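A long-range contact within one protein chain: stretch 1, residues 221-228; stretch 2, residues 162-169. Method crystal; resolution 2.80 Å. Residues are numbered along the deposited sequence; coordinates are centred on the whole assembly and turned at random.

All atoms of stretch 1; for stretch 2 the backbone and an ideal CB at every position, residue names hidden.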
# COMPACT_ATOMS: atom_id res chain seq x y z
N HIS B 221 -7.55 -17.96 41.20
CA HIS B 221 -8.55 -18.30 40.21
C HIS B 221 -8.69 -17.15 39.25
O HIS B 221 -8.29 -16.03 39.54
CB HIS B 221 -9.95 -18.61 40.84
CG HIS B 221 -10.54 -17.51 41.69
ND1 HIS B 221 -11.33 -16.50 41.16
CD2 HIS B 221 -10.43 -17.23 43.01
CE1 HIS B 221 -11.69 -15.67 42.13
NE2 HIS B 221 -11.15 -16.09 43.26
N HIS B 222 -9.21 -17.45 38.08
CA HIS B 222 -9.81 -16.40 37.27
C HIS B 222 -10.95 -15.74 38.05
O HIS B 222 -11.61 -16.36 38.88
CB HIS B 222 -10.33 -16.99 35.97
CG HIS B 222 -10.32 -16.04 34.82
ND1 HIS B 222 -9.33 -16.05 33.85
CD2 HIS B 222 -11.16 -15.04 34.49
CE1 HIS B 222 -9.58 -15.10 32.97
NE2 HIS B 222 -10.68 -14.47 33.33
N GLU B 223 -11.22 -14.46 37.77
CA GLU B 223 -12.37 -13.80 38.38
C GLU B 223 -13.50 -13.56 37.37
O GLU B 223 -13.41 -13.96 36.21
CB GLU B 223 -11.94 -12.49 39.03
CG GLU B 223 -12.01 -12.49 40.55
CD GLU B 223 -13.46 -12.59 41.06
OE1 GLU B 223 -13.72 -13.39 42.00
OE2 GLU B 223 -14.33 -11.82 40.55
N VAL B 224 -14.54 -12.84 37.81
CA VAL B 224 -15.82 -12.78 37.09
C VAL B 224 -15.71 -11.95 35.80
O VAL B 224 -16.32 -12.28 34.78
CB VAL B 224 -16.94 -12.24 38.00
CG1 VAL B 224 -18.16 -11.90 37.18
CG2 VAL B 224 -17.26 -13.23 39.08
N ALA B 225 -15.02 -10.81 35.85
CA ALA B 225 -14.84 -10.01 34.64
C ALA B 225 -13.82 -10.66 33.71
O ALA B 225 -13.10 -11.60 34.07
CB ALA B 225 -14.39 -8.60 34.99
N GLN B 226 -13.74 -10.14 32.49
CA GLN B 226 -13.15 -10.88 31.38
C GLN B 226 -11.64 -11.10 31.54
O GLN B 226 -11.14 -12.19 31.23
CB GLN B 226 -13.47 -10.18 30.07
CG GLN B 226 -14.95 -10.02 29.91
CD GLN B 226 -15.32 -9.40 28.61
OE1 GLN B 226 -15.07 -9.96 27.55
NE2 GLN B 226 -15.93 -8.22 28.67
N ALA B 227 -10.87 -10.11 31.98
CA ALA B 227 -9.42 -10.34 32.11
C ALA B 227 -8.98 -10.32 33.57
O ALA B 227 -7.83 -10.02 33.89
CB ALA B 227 -8.61 -9.32 31.31
N GLN B 228 -9.89 -10.68 34.45
CA GLN B 228 -9.74 -10.42 35.86
C GLN B 228 -9.18 -11.65 36.56
O GLN B 228 -9.33 -12.79 36.10
CB GLN B 228 -11.09 -10.03 36.46
CG GLN B 228 -10.97 -9.04 37.58
CD GLN B 228 -12.27 -8.74 38.24
OE1 GLN B 228 -13.27 -9.43 38.01
NE2 GLN B 228 -12.28 -7.73 39.09
N UNK B 162 -7.48 -3.44 25.90
CA UNK B 162 -7.70 -4.51 24.95
C UNK B 162 -7.15 -5.78 25.56
O UNK B 162 -6.17 -5.76 26.31
CB UNK B 162 -7.05 -4.21 23.60
N UNK B 163 -7.83 -6.88 25.25
CA UNK B 163 -7.52 -8.20 25.77
C UNK B 163 -7.94 -9.21 24.73
O UNK B 163 -8.89 -8.99 23.98
CB UNK B 163 -8.21 -8.46 27.11
N UNK B 164 -7.21 -10.33 24.68
CA UNK B 164 -7.58 -11.35 23.73
C UNK B 164 -8.90 -12.01 24.10
O UNK B 164 -9.61 -12.50 23.21
CB UNK B 164 -6.47 -12.40 23.63
N UNK B 165 -9.25 -11.99 25.38
CA UNK B 165 -10.47 -12.60 25.88
C UNK B 165 -11.71 -11.73 25.70
O UNK B 165 -12.81 -12.18 25.99
CB UNK B 165 -10.30 -12.94 27.36
N UNK B 166 -11.55 -10.47 25.30
CA UNK B 166 -12.66 -9.54 25.33
C UNK B 166 -13.69 -9.82 24.25
O UNK B 166 -13.34 -10.07 23.09
CB UNK B 166 -12.14 -8.11 25.19
N UNK B 167 -14.97 -9.74 24.62
CA UNK B 167 -16.06 -9.85 23.66
C UNK B 167 -15.85 -8.95 22.45
O UNK B 167 -16.30 -9.27 21.34
CB UNK B 167 -17.39 -9.51 24.34
N UNK B 168 -15.19 -7.81 22.64
CA UNK B 168 -14.86 -6.96 21.51
C UNK B 168 -13.86 -7.62 20.55
O UNK B 168 -13.64 -7.09 19.46
CB UNK B 168 -14.30 -5.63 22.02
N UNK B 169 -13.27 -8.75 20.89
CA UNK B 169 -12.35 -9.39 19.96
C UNK B 169 -12.92 -10.65 19.32
O UNK B 169 -12.17 -11.41 18.69
CB UNK B 169 -11.05 -9.73 20.68

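At position 162 the ideal CB has nothing of stretch 1 within 5.5 Å, and the extended backbone accepts almost any residue. It is Asp162, whose carboxylate is held by the residue at 169.

Position 163 is also extended, but its CA-to-CB bond points toward stretch 1 and the ideal CB lies 4.3 Å from Ala227 CB. With only a methyl group opposite, a small residue such as alanine, serine or threonine would fit. The deposited Ser163 brings OG to 3.8 Å from Ala227 CB, a packing contact, while its backbone opens a type I turn that ends at position 166.

Position 164, second in that turn, has its CB out of reach of stretch 1, so the contact sets no preference. Glu164 occupies it and makes no contact across the stretches.

At position 165 the CA-to-CB bond points toward stretch 1, with the ideal CB 4.0 Å from Gln226 O, and the imidazole of His222 lies farther along. A polar chain long enough to reach the ring, glutamate or glutamine, would suit, although Gln226 O, already bonded by His222 NE2 (3.1 Å), would more readily welcome a donor. In Glu165 (chi1 m, chi2 t), OE1 lies 3.4 Å from His222 CE1, at the edge of the ring and near its plane, and just 2.5 Å from Gln226 O; the coordinates leave the nature of this short oxygen–oxygen approach open.

At position 166 phi/psi of -73/138 is open to most residues, so the backbone does not demand glycine. A modelled CB would point sideways, 4.2 Å from Gln226 OE1, and stretch 1 alone would tolerate a small side chain. The residue is Gly166, its CA 3.3 Å from Gln226 OE1; a CB here would run into the side chain at 168.

Position 167 begins a short 3-10 segment. Its N donates to Gln226 OE1 (2.9 Å, 155°); proline could not make this bond, but many other residues could. The ideal CB points sideways, 4.0 Å from Gln226 OE1, with space beyond. Glu167 extends with chi2 t, and CG passes 3.8 Å from Gln226 OE1.

At position 168 the CB is beyond 5.5 Å and directed sideways, so only a long or broad side chain could reach Gln226. Trp168, chi1 p, does so, with CZ3 3.9 Å from Gln226 NE2. Its CE2 and CZ2 lie 2.2 and 2.3 Å from the ideal CB at 166.

Position 169 is out of reach, and stretch 1 sets no preference. Asn169 braces its own stretch: ND2 donates to Asp162 OD2 (3.2 Å), and backbone N to Gly166 O (2.6 Å).

Stretch 2 (162-169) DSEEGEWN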
# COMPACT_ATOMS: atom_id res chain seq x y z
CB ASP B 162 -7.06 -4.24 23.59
CG ASP B 162 -7.82 -4.92 22.45
OD1 ASP B 162 -8.95 -4.48 22.16
OD2 ASP B 162 -7.30 -5.89 21.86
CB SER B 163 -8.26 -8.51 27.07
OG SER B 163 -7.71 -9.67 27.67
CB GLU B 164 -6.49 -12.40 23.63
CG GLU B 164 -6.66 -13.26 22.42
CD GLU B 164 -5.39 -13.99 22.10
OE1 GLU B 164 -4.63 -14.27 23.07
OE2 GLU B 164 -5.15 -14.25 20.90
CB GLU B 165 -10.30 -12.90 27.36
CG GLU B 165 -9.01 -13.62 27.73
CD GLU B 165 -9.06 -14.21 29.15
OE1 GLU B 165 -10.09 -14.00 29.83
OE2 GLU B 165 -8.08 -14.85 29.60
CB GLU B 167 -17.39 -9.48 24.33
CG GLU B 167 -18.04 -10.54 25.20
CD GLU B 167 -19.47 -10.14 25.65
OE1 GLU B 167 -19.78 -8.93 25.56
OE2 GLU B 167 -20.27 -11.03 26.08
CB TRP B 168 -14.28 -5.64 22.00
CG TRP B 168 -13.06 -5.80 22.84
CD1 TRP B 168 -11.78 -5.86 22.39
CD2 TRP B 168 -13.00 -5.88 24.26
NE1 TRP B 168 -10.92 -6.00 23.45
CE2 TRP B 168 -11.64 -6.02 24.61
CE3 TRP B 168 -13.96 -5.86 25.28
CZ2 TRP B 168 -11.21 -6.13 25.93
CZ3 TRP B 168 -13.53 -5.97 26.59
CH2 TRP B 168 -12.16 -6.10 26.90
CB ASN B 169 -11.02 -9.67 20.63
CG ASN B 169 -10.13 -8.45 20.66
OD1 ASN B 169 -10.35 -7.50 19.91
ND2 ASN B 169 -9.13 -8.46 21.53
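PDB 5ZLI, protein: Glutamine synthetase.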